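Hypothetical protein DR_0824 (Deinococcus radiodurans, PDB 2IMR) catalyses the zinc-dependent deamination of aminodeoxyfutalosine to futalosine, a step in menaquinone biosynthesis, and deaminates adenosine and several related nucleosides less efficiently. Local coordinates at residues A[236-241]-A[298-303]; A[169-174]-A[205-210]; A[152-157]-A[175-180]. All blocks are in the same frame, centred on the assembly; numbering follows the deposited sequence.

Interaction 1: residues A[236-241]-A[298-303]; sequences PLQIHV and RPTLVH. With ZN (zinc ion), chain B.
Gln-238 runs beside Thr-300 and reaches Val-302 on the next strand, where 238-241 and 300-303 pair in parallel. Its CB stands 4.0 Å from Thr-300 O, and CG packs on Thr-300 CB at 3.8 Å. An extended chain (chi2 -166°) carries CD onward to within 3.9 Å of Val-302 CG2. At the tip, OE1 touches the same methyl and is hydrogen-bonded to His-99 ND1, while NE2 is bonded to Ala-98 O. Both ends of the amide are thus held, which probably helps to orient the zinc ligand His-99 from the second shell. On the same face His-240 NE2 binds the zinc at 2.1 Å, and its ND1 is tied to His-213 O. The rings of His-240 and His-303 meet rim to rim, CD2 to CD2 at 3.8 Å, and His-303 NE2 is hydrogen-bonded to a zinc-bound water. Four backbone bonds join the strands; Val-302 N to Ile-239 O, at 2.8 Å and 177°, is nearly straight. Beyond this pair, 238-241 bonds to strand 206-212 and Leu-301 to Ala-321, next to strand 322-324, while Leu-237 and Ile-239 pack against helix 220-233.

Interaction 2: residues A[169-174]-A[205-210]; sequences SGTLYF and GLRLGL
The beta-alpha-beta unit made by strand 170-176, helix 184-199 and strand 206-212 brings Gly-170 to Phe-174 alongside Leu-206 to Leu-210, parallel neighbours in the TIM-type barrel of the amidohydrolases. Backbone bonds pass alternately between them, from Gly-170 N to Gly-205 O at 2.7 Å through to Phe-174 N and Gly-209 O at 3.1 Å. Leu-172, Phe-174, Leu-206, Leu-208 and Leu-210 share one face. There Leu-206 CD1 meets Leu-172 CG at 4.0 Å, and the layer is covered by helices 156-163 and 184-199, with Phe-174 edge-to-face on Trp-198. Thr-171, Tyr-173 and Arg-207 take the other face. The Thr-171 methyl CG2 lies 3.5 Å above the Tyr-173 ring plane, over its centre, and Gly-209 fits beside this pair because it lacks a CB, which would collide with Tyr-173 CD1 and Thr-171 CG2. Arg-207 starts with CG between its backbone N and carbonyl carbon, chi1 62°, the crowded position, and then runs extended to NE. Thr-171 OG1 is gripped twice: it accepts from this arginine and is also bonded to Val-395 O, toward which the hydroxyl must donate. The Arg-207 NE to Thr-171 OG1 bond is 2.7 Å long and almost straight at 175°, with the oxygen only 3° out of the guanidinium plane.

Interaction 3: residues A[152-157]-A[175-180]; sequences IVWAPE and EVLNPF
The Trp-154 ring offers its edge to Glu-175 and Leu-177: Glu-175 OE1 lies in the ring plane 3.4 Å from CE3, and Leu-177 CD1 sits near that plane 4.0 Å from Trp-154 CZ3. Glu-175 OE1 faces the C-H rim of the indole, and the carboxylate plane is turned 78° from that of the ring; this oxygen also lies close to the carboxylate of Glu-108. The other oxygen, Glu-175 OE2, rests 3.3 Å from the Ile-152 methyl CG2. With CG anti to the backbone N (chi1 -160°) and the chain extended beyond it, the glutamate reaches between these two side chains. The contact lies at the C-terminal ends of strands 149-153 and 170-176, where a TIM-type barrel carries its active site, and Glu-175 is predicted to bind substrate, as is His-213, which it touches. The backbone joins here too, Glu-175 N giving its hydrogen to Val-153 O at 2.8 Å. Replacing Glu-175 by an alanine would probably open a gap between the Trp-154 edge and Ile-152 CG2 and leave the indole freer to shift. Asp-103 receives the backbone N-H groups of Trp-154 and Ala-155, the latter being the N-cap of helix 156-163.

In the fold
The three contacts lie 13 to 15 Å apart, centre to centre, in one amidohydrolase barrel, and their strands are stitched into one another. Interactions 2 and 3 share strand 170-176, and Tyr-173 O probably accepts from Val-153 N at 2.7 Å. Interaction 2 meets interaction 1 through a probable bond from Leu-210 N to Pro-236 O, 2.9 Å, which continues the barrel wall. Inside, Gln-238 NE2 and Tyr-173 OH lie 3.1 Å apart, probably hydrogen-bonded. Interactions 1 and 3 meet near the metal: His-240 CE1 is 3.4 Å from Glu-175 OE2. The zinc ligand of interaction 1 and the predicted substrate-binding glutamate of interaction 3 thus sit side by side in the active site.

Interaction 1: residues A[236-241]-A[298-303]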
loop_
_atom_site.group_PDB
_atom_site.type_symbol
_atom_site.label_atom_id
_atom_site.label_comp_id
_atom_site.label_asym_id
_atom_site.label_seq_id
_atom_site.Cartn_x
_atom_site.Cartn_y
_atom_site.Cartn_z
ATOM N N PRO A 236 1.359 4.228 -13.060
ATOM C CA PRO A 236 0.568 3.523 -12.051
ATOM C C PRO A 236 -0.226 4.508 -11.197
ATOM O O PRO A 236 0.178 5.662 -11.020
ATOM C CB PRO A 236 1.623 2.749 -11.257
ATOM C CG PRO A 236 2.854 3.572 -11.417
ATOM C CD PRO A 236 2.796 3.974 -12.874
ATOM N N LEU A 237 -1.367 4.054 -10.691
ATOM C CA LEU A 237 -2.234 4.887 -9.869
ATOM C C LEU A 237 -2.520 4.266 -8.511
ATOM O O LEU A 237 -2.544 3.047 -8.367
ATOM C CB LEU A 237 -3.589 5.097 -10.562
ATOM C CG LEU A 237 -3.758 6.002 -11.783
ATOM C CD1 LEU A 237 -5.087 5.675 -12.462
ATOM C CD2 LEU A 237 -3.717 7.460 -11.365
ATOM N N GLN A 238 -2.719 5.126 -7.517
ATOM C CA GLN A 238 -3.106 4.704 -6.172
ATOM C C GLN A 238 -4.085 5.760 -5.681
ATOM O O GLN A 238 -3.806 6.962 -5.756
ATOM C CB GLN A 238 -1.911 4.591 -5.216
ATOM C CG GLN A 238 -1.445 3.147 -5.021
ATOM C CD GLN A 238 -0.507 2.960 -3.832
ATOM O OE1 GLN A 238 -0.723 3.522 -2.761
ATOM N NE2 GLN A 238 0.526 2.143 -4.014
ATOM N N ILE A 239 -5.243 5.306 -5.216
ATOM C CA ILE A 239 -6.292 6.189 -4.708
ATOM C C ILE A 239 -6.733 5.654 -3.340
ATOM O O ILE A 239 -6.968 4.453 -3.197
ATOM C CB ILE A 239 -7.543 6.181 -5.641
ATOM C CG1 ILE A 239 -7.133 6.474 -7.086
ATOM C CG2 ILE A 239 -8.567 7.219 -5.162
ATOM C CD1 ILE A 239 -8.265 6.304 -8.086
ATOM N N HIS A 240 -6.815 6.526 -2.336
ATOM C CA HIS A 240 -7.285 6.100 -1.013
ATOM C C HIS A 240 -8.798 6.041 -1.134
ATOM O O HIS A 240 -9.422 7.049 -1.453
ATOM C CB HIS A 240 -6.948 7.122 0.074
ATOM C CG HIS A 240 -5.488 7.406 0.221
ATOM N ND1 HIS A 240 -4.856 8.422 -0.463
ATOM C CD2 HIS A 240 -4.543 6.836 1.005
ATOM C CE1 HIS A 240 -3.586 8.469 -0.102
ATOM N NE2 HIS A 240 -3.371 7.518 0.788
ATOM N N VAL A 241 -9.400 4.887 -0.860
ATOM C CA VAL A 241 -10.848 4.777 -1.001
ATOM C C VAL A 241 -11.546 4.076 0.157
ATOM O O VAL A 241 -11.092 3.029 0.622
ATOM C CB VAL A 241 -11.208 4.031 -2.309
ATOM C CG1 VAL A 241 -12.725 3.969 -2.487
ATOM C CG2 VAL A 241 -10.560 4.733 -3.495
ATOM N N ARG A 298 -7.609 0.639 -14.001
ATOM C CA ARG A 298 -7.090 -0.349 -13.051
ATOM C C ARG A 298 -6.219 0.262 -11.955
ATOM O O ARG A 298 -5.129 -0.242 -11.664
ATOM C CB ARG A 298 -6.285 -1.437 -13.770
ATOM C CG ARG A 298 -7.114 -2.500 -14.471
ATOM C CD ARG A 298 -6.204 -3.612 -14.969
ATOM N NE ARG A 298 -5.156 -3.087 -15.840
ATOM C CZ ARG A 298 -3.921 -3.574 -15.910
ATOM N NH1 ARG A 298 -3.564 -4.607 -15.158
ATOM N NH2 ARG A 298 -3.032 -3.018 -16.726
ATOM N N PRO A 299 -6.684 1.354 -11.330
ATOM C CA PRO A 299 -5.879 1.969 -10.271
ATOM C C PRO A 299 -5.846 1.066 -9.044
ATOM O O PRO A 299 -6.782 0.297 -8.811
ATOM C CB PRO A 299 -6.634 3.259 -9.981
ATOM C CG PRO A 299 -8.069 2.824 -10.160
ATOM C CD PRO A 299 -7.987 2.035 -11.460
ATOM N N THR A 300 -4.769 1.151 -8.268
ATOM C CA THR A 300 -4.678 0.371 -7.044
ATOM C C THR A 300 -5.451 1.169 -5.997
ATOM O O THR A 300 -5.227 2.366 -5.826
ATOM C CB THR A 300 -3.211 0.186 -6.598
ATOM O OG1 THR A 300 -2.532 -0.647 -7.544
ATOM C CG2 THR A 300 -3.142 -0.468 -5.229
ATOM N N LEU A 301 -6.378 0.505 -5.314
ATOM C CA LEU A 301 -7.203 1.155 -4.306
ATOM C C LEU A 301 -6.671 0.868 -2.907
ATOM O O LEU A 301 -6.479 -0.289 -2.529
ATOM C CB LEU A 301 -8.649 0.673 -4.433
ATOM C CG LEU A 301 -9.228 0.788 -5.851
ATOM C CD1 LEU A 301 -10.649 0.239 -5.863
ATOM C CD2 LEU A 301 -9.206 2.248 -6.320
ATOM N N VAL A 302 -6.451 1.931 -2.141
ATOM C CA VAL A 302 -5.905 1.810 -0.793
ATOM C C VAL A 302 -6.939 1.889 0.331
ATOM O O VAL A 302 -7.882 2.681 0.269
ATOM C CB VAL A 302 -4.830 2.888 -0.568
ATOM C CG1 VAL A 302 -4.151 2.683 0.784
ATOM C CG2 VAL A 302 -3.814 2.835 -1.706
ATOM N N HIS A 303 -6.738 1.046 1.347
ATOM C CA HIS A 303 -7.593 0.939 2.525
ATOM C C HIS A 303 -8.823 0.102 2.209
ATOM O O HIS A 303 -8.885 -1.062 2.601
ATOM C CB HIS A 303 -7.966 2.330 3.056
ATOM C CG HIS A 303 -6.784 3.103 3.565
ATOM N ND1 HIS A 303 -5.901 2.583 4.488
ATOM C CD2 HIS A 303 -6.320 4.337 3.255
ATOM C CE1 HIS A 303 -4.943 3.461 4.723
ATOM N NE2 HIS A 303 -5.172 4.534 3.987
HETATM ZN ZN ZN B . -1.997 7.067 2.285
HETATM O O HOH W 1 -2.243 1.373 -11.285
HETATM O O HOH W 2 -0.485 1.344 -8.386
HETATM O O HOH W 3 -2.890 6.487 3.727
#

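Interaction 2: residues A[169-174]-A[205-210]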
loop_
_atom_site.group_PDB
_atom_site.type_symbol
_atom_site.label_atom_id
_atom_site.label_comp_id
_atom_site.label_asym_id
_atom_site.label_seq_id
_atom_site.Cartn_x
_atom_site.Cartn_y
_atom_site.Cartn_z
ATOM N N SER A 169 13.490 1.161 -4.556
ATOM C CA SER A 169 12.877 0.472 -5.683
ATOM C C SER A 169 11.368 0.469 -5.451
ATOM O O SER A 169 10.904 0.423 -4.309
ATOM C CB SER A 169 13.407 -0.962 -5.818
ATOM O OG SER A 169 12.798 -1.842 -4.895
ATOM N N GLY A 170 10.604 0.540 -6.534
ATOM C CA GLY A 170 9.158 0.555 -6.412
ATOM C C GLY A 170 8.546 1.685 -7.214
ATOM O O GLY A 170 8.966 1.952 -8.342
ATOM N N THR A 171 7.558 2.357 -6.633
ATOM C CA THR A 171 6.890 3.461 -7.303
ATOM C C THR A 171 6.712 4.663 -6.382
ATOM O O THR A 171 6.380 4.507 -5.209
ATOM C CB THR A 171 5.486 3.045 -7.785
ATOM O OG1 THR A 171 5.598 1.914 -8.658
ATOM C CG2 THR A 171 4.806 4.197 -8.516
ATOM N N LEU A 172 6.934 5.855 -6.927
ATOM C CA LEU A 172 6.754 7.102 -6.184
ATOM C C LEU A 172 5.550 7.793 -6.820
ATOM O O LEU A 172 5.634 8.270 -7.955
ATOM C CB LEU A 172 7.988 8.002 -6.320
ATOM C CG LEU A 172 9.314 7.389 -5.868
ATOM C CD1 LEU A 172 10.440 8.394 -6.090
ATOM C CD2 LEU A 172 9.222 6.985 -4.400
ATOM N N TYR A 173 4.436 7.825 -6.092
ATOM C CA TYR A 173 3.196 8.432 -6.569
ATOM C C TYR A 173 3.061 9.893 -6.134
ATOM O O TYR A 173 3.079 10.190 -4.935
ATOM C CB TYR A 173 1.994 7.659 -6.020
ATOM C CG TYR A 173 1.990 6.168 -6.290
ATOM C CD1 TYR A 173 1.314 5.635 -7.388
ATOM C CD2 TYR A 173 2.612 5.284 -5.404
ATOM C CE1 TYR A 173 1.250 4.259 -7.592
ATOM C CE2 TYR A 173 2.558 3.911 -5.598
ATOM C CZ TYR A 173 1.874 3.403 -6.687
ATOM O OH TYR A 173 1.797 2.040 -6.851
ATOM N N PHE A 174 2.901 10.793 -7.101
ATOM C CA PHE A 174 2.750 12.219 -6.807
ATOM C C PHE A 174 1.297 12.454 -6.415
ATOM O O PHE A 174 0.389 12.201 -7.199
ATOM C CB PHE A 174 3.117 13.059 -8.039
ATOM C CG PHE A 174 3.159 14.542 -7.781
ATOM C CD1 PHE A 174 3.803 15.050 -6.654
ATOM C CD2 PHE A 174 2.590 15.435 -8.686
ATOM C CE1 PHE A 174 3.880 16.427 -6.432
ATOM C CE2 PHE A 174 2.659 16.816 -8.475
ATOM C CZ PHE A 174 3.306 17.313 -7.345
ATOM N N GLY A 205 13.497 0.268 -12.103
ATOM C CA GLY A 205 13.387 -0.112 -10.706
ATOM C C GLY A 205 12.690 0.901 -9.820
ATOM O O GLY A 205 12.198 0.548 -8.750
ATOM N N LEU A 206 12.656 2.157 -10.252
ATOM C CA LEU A 206 12.010 3.221 -9.487
ATOM C C LEU A 206 11.228 4.078 -10.471
ATOM O O LEU A 206 11.794 4.943 -11.144
ATOM C CB LEU A 206 13.062 4.069 -8.766
ATOM C CG LEU A 206 12.559 5.083 -7.733
ATOM C CD1 LEU A 206 11.793 4.361 -6.632
ATOM C CD2 LEU A 206 13.744 5.844 -7.150
ATOM N N ARG A 207 9.925 3.835 -10.548
ATOM C CA ARG A 207 9.075 4.551 -11.487
ATOM C C ARG A 207 8.168 5.611 -10.875
ATOM O O ARG A 207 7.869 5.596 -9.677
ATOM C CB ARG A 207 8.223 3.548 -12.259
ATOM C CG ARG A 207 7.308 2.761 -11.360
ATOM C CD ARG A 207 6.491 1.735 -12.118
ATOM N NE ARG A 207 5.523 1.119 -11.219
ATOM C CZ ARG A 207 4.667 0.165 -11.568
ATOM N NH1 ARG A 207 4.652 -0.297 -12.813
ATOM N NH2 ARG A 207 3.821 -0.318 -10.669
ATOM N N LEU A 208 7.727 6.526 -11.728
ATOM C CA LEU A 208 6.848 7.614 -11.319
ATOM C C LEU A 208 5.394 7.174 -11.406
ATOM O O LEU A 208 5.004 6.464 -12.336
ATOM C CB LEU A 208 7.069 8.827 -12.223
ATOM C CG LEU A 208 6.158 10.029 -11.980
ATOM C CD1 LEU A 208 6.444 10.619 -10.597
ATOM C CD2 LEU A 208 6.397 11.073 -13.064
ATOM N N GLY A 209 4.596 7.599 -10.430
ATOM C CA GLY A 209 3.191 7.247 -10.414
ATOM C C GLY A 209 2.340 8.461 -10.100
ATOM O O GLY A 209 2.855 9.563 -9.934
ATOM N N LEU A 210 1.032 8.257 -10.006
ATOM C CA LEU A 210 0.122 9.352 -9.725
ATOM C C LEU A 210 -0.860 8.941 -8.645
ATOM O O LEU A 210 -1.326 7.804 -8.612
ATOM C CB LEU A 210 -0.625 9.729 -11.002
ATOM C CG LEU A 210 -1.412 11.031 -11.056
ATOM C CD1 LEU A 210 -0.514 12.220 -10.703
ATOM C CD2 LEU A 210 -1.983 11.190 -12.470
#

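Interaction 3: residues A[152-157]-A[175-180]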
loop_
_atom_site.group_PDB
_atom_site.type_symbol
_atom_site.label_atom_id
_atom_site.label_comp_id
_atom_site.label_asym_id
_atom_site.label_seq_id
_atom_site.Cartn_x
_atom_site.Cartn_y
_atom_site.Cartn_z
ATOM N N ILE A 152 3.712 7.619 -1.408
ATOM C CA ILE A 152 2.901 8.741 -1.835
ATOM C C ILE A 152 3.726 9.980 -1.502
ATOM O O ILE A 152 4.142 10.165 -0.356
ATOM C CB ILE A 152 1.565 8.797 -1.073
ATOM C CG1 ILE A 152 0.814 7.468 -1.232
ATOM C CG2 ILE A 152 0.720 9.966 -1.589
ATOM C CD1 ILE A 152 0.622 7.027 -2.679
ATOM N N VAL A 153 3.961 10.819 -2.507
ATOM C CA VAL A 153 4.761 12.029 -2.347
ATOM C C VAL A 153 3.927 13.297 -2.447
ATOM O O VAL A 153 3.092 13.432 -3.345
ATOM C CB VAL A 153 5.865 12.114 -3.437
ATOM C CG1 VAL A 153 6.699 13.370 -3.236
ATOM C CG2 VAL A 153 6.744 10.880 -3.395
ATOM N N TRP A 154 4.168 14.233 -1.534
ATOM C CA TRP A 154 3.451 15.499 -1.537
ATOM C C TRP A 154 4.300 16.645 -2.083
ATOM O O TRP A 154 3.967 17.246 -3.106
ATOM C CB TRP A 154 2.979 15.863 -0.127
ATOM C CG TRP A 154 2.337 17.229 -0.069
ATOM C CD1 TRP A 154 2.966 18.432 0.113
ATOM C CD2 TRP A 154 0.951 17.529 -0.274
ATOM N NE1 TRP A 154 2.053 19.462 0.030
ATOM C CE2 TRP A 154 0.809 18.934 -0.206
ATOM C CE3 TRP A 154 -0.186 16.745 -0.509
ATOM C CZ2 TRP A 154 -0.426 19.573 -0.367
ATOM C CZ3 TRP A 154 -1.415 17.379 -0.669
ATOM C CH2 TRP A 154 -1.523 18.780 -0.597
ATOM N N ALA A 155 5.397 16.949 -1.400
ATOM C CA ALA A 155 6.255 18.054 -1.824
ATOM C C ALA A 155 7.100 17.734 -3.049
ATOM O O ALA A 155 7.798 16.730 -3.083
ATOM C CB ALA A 155 7.165 18.484 -0.665
ATOM N N PRO A 156 7.043 18.595 -4.077
ATOM C CA PRO A 156 7.826 18.379 -5.296
ATOM C C PRO A 156 9.323 18.187 -5.007
ATOM O O PRO A 156 9.991 17.375 -5.650
ATOM C CB PRO A 156 7.551 19.643 -6.105
ATOM C CG PRO A 156 6.130 19.954 -5.743
ATOM C CD PRO A 156 6.120 19.734 -4.239
ATOM N N GLU A 157 9.848 18.931 -4.040
ATOM C CA GLU A 157 11.263 18.818 -3.695
ATOM C C GLU A 157 11.591 17.448 -3.117
ATOM O O GLU A 157 12.720 16.974 -3.228
ATOM C CB GLU A 157 11.669 19.929 -2.722
ATOM C CG GLU A 157 11.952 21.249 -3.427
ATOM C CD GLU A 157 12.491 22.322 -2.501
ATOM O OE1 GLU A 157 13.390 22.019 -1.686
ATOM O OE2 GLU A 157 12.023 23.474 -2.602
ATOM N N GLU A 175 1.073 12.943 -5.201
ATOM C CA GLU A 175 -0.294 13.152 -4.733
ATOM C C GLU A 175 -0.929 14.443 -5.234
ATOM O O GLU A 175 -0.304 15.496 -5.223
ATOM C CB GLU A 175 -0.331 13.116 -3.204
ATOM C CG GLU A 175 -1.711 12.850 -2.635
ATOM C CD GLU A 175 -1.681 12.599 -1.143
ATOM O OE1 GLU A 175 -1.302 13.519 -0.392
ATOM O OE2 GLU A 175 -2.033 11.481 -0.723
ATOM N N VAL A 176 -2.177 14.343 -5.686
ATOM C CA VAL A 176 -2.912 15.507 -6.174
ATOM C C VAL A 176 -4.190 15.640 -5.356
ATOM O O VAL A 176 -4.904 14.664 -5.143
ATOM C CB VAL A 176 -3.268 15.366 -7.662
ATOM C CG1 VAL A 176 -4.073 16.584 -8.123
ATOM C CG2 VAL A 176 -1.995 15.232 -8.480
ATOM N N LEU A 177 -4.476 16.855 -4.901
ATOM C CA LEU A 177 -5.644 17.094 -4.063
ATOM C C LEU A 177 -6.305 18.442 -4.345
ATOM O O LEU A 177 -5.700 19.481 -4.146
ATOM C CB LEU A 177 -5.210 17.030 -2.588
ATOM C CG LEU A 177 -6.191 17.027 -1.407
ATOM C CD1 LEU A 177 -5.380 16.858 -0.125
ATOM C CD2 LEU A 177 -7.007 18.314 -1.340
ATOM N N ASN A 178 -7.547 18.413 -4.819
ATOM C CA ASN A 178 -8.305 19.636 -5.075
ATOM C C ASN A 178 -9.723 19.241 -5.454
ATOM O O ASN A 178 -9.960 18.735 -6.546
ATOM C CB ASN A 178 -7.693 20.467 -6.200
ATOM C CG ASN A 178 -8.335 21.836 -6.304
ATOM O OD1 ASN A 178 -9.544 21.948 -6.497
ATOM N ND2 ASN A 178 -7.531 22.884 -6.160
ATOM N N PRO A 179 -10.684 19.482 -4.554
ATOM C CA PRO A 179 -12.100 19.147 -4.749
ATOM C C PRO A 179 -12.978 20.120 -5.538
ATOM O O PRO A 179 -14.174 19.873 -5.693
ATOM C CB PRO A 179 -12.591 18.971 -3.322
ATOM C CG PRO A 179 -11.833 20.064 -2.598
ATOM C CD PRO A 179 -10.435 19.930 -3.169
ATOM N N PHE A 180 -12.393 21.206 -6.038
ATOM C CA PHE A 180 -13.142 22.217 -6.791
ATOM C C PHE A 180 -13.159 21.963 -8.299
ATOM O O PHE A 180 -12.148 22.125 -8.976
ATOM C CB PHE A 180 -12.549 23.601 -6.515
ATOM C CG PHE A 180 -12.602 24.002 -5.071
ATOM C CD1 PHE A 180 -13.767 24.527 -4.525
ATOM C CD2 PHE A 180 -11.492 23.837 -4.251
ATOM C CE1 PHE A 180 -13.826 24.883 -3.178
ATOM C CE2 PHE A 180 -11.540 24.189 -2.904
ATOM C CZ PHE A 180 -12.710 24.712 -2.368
#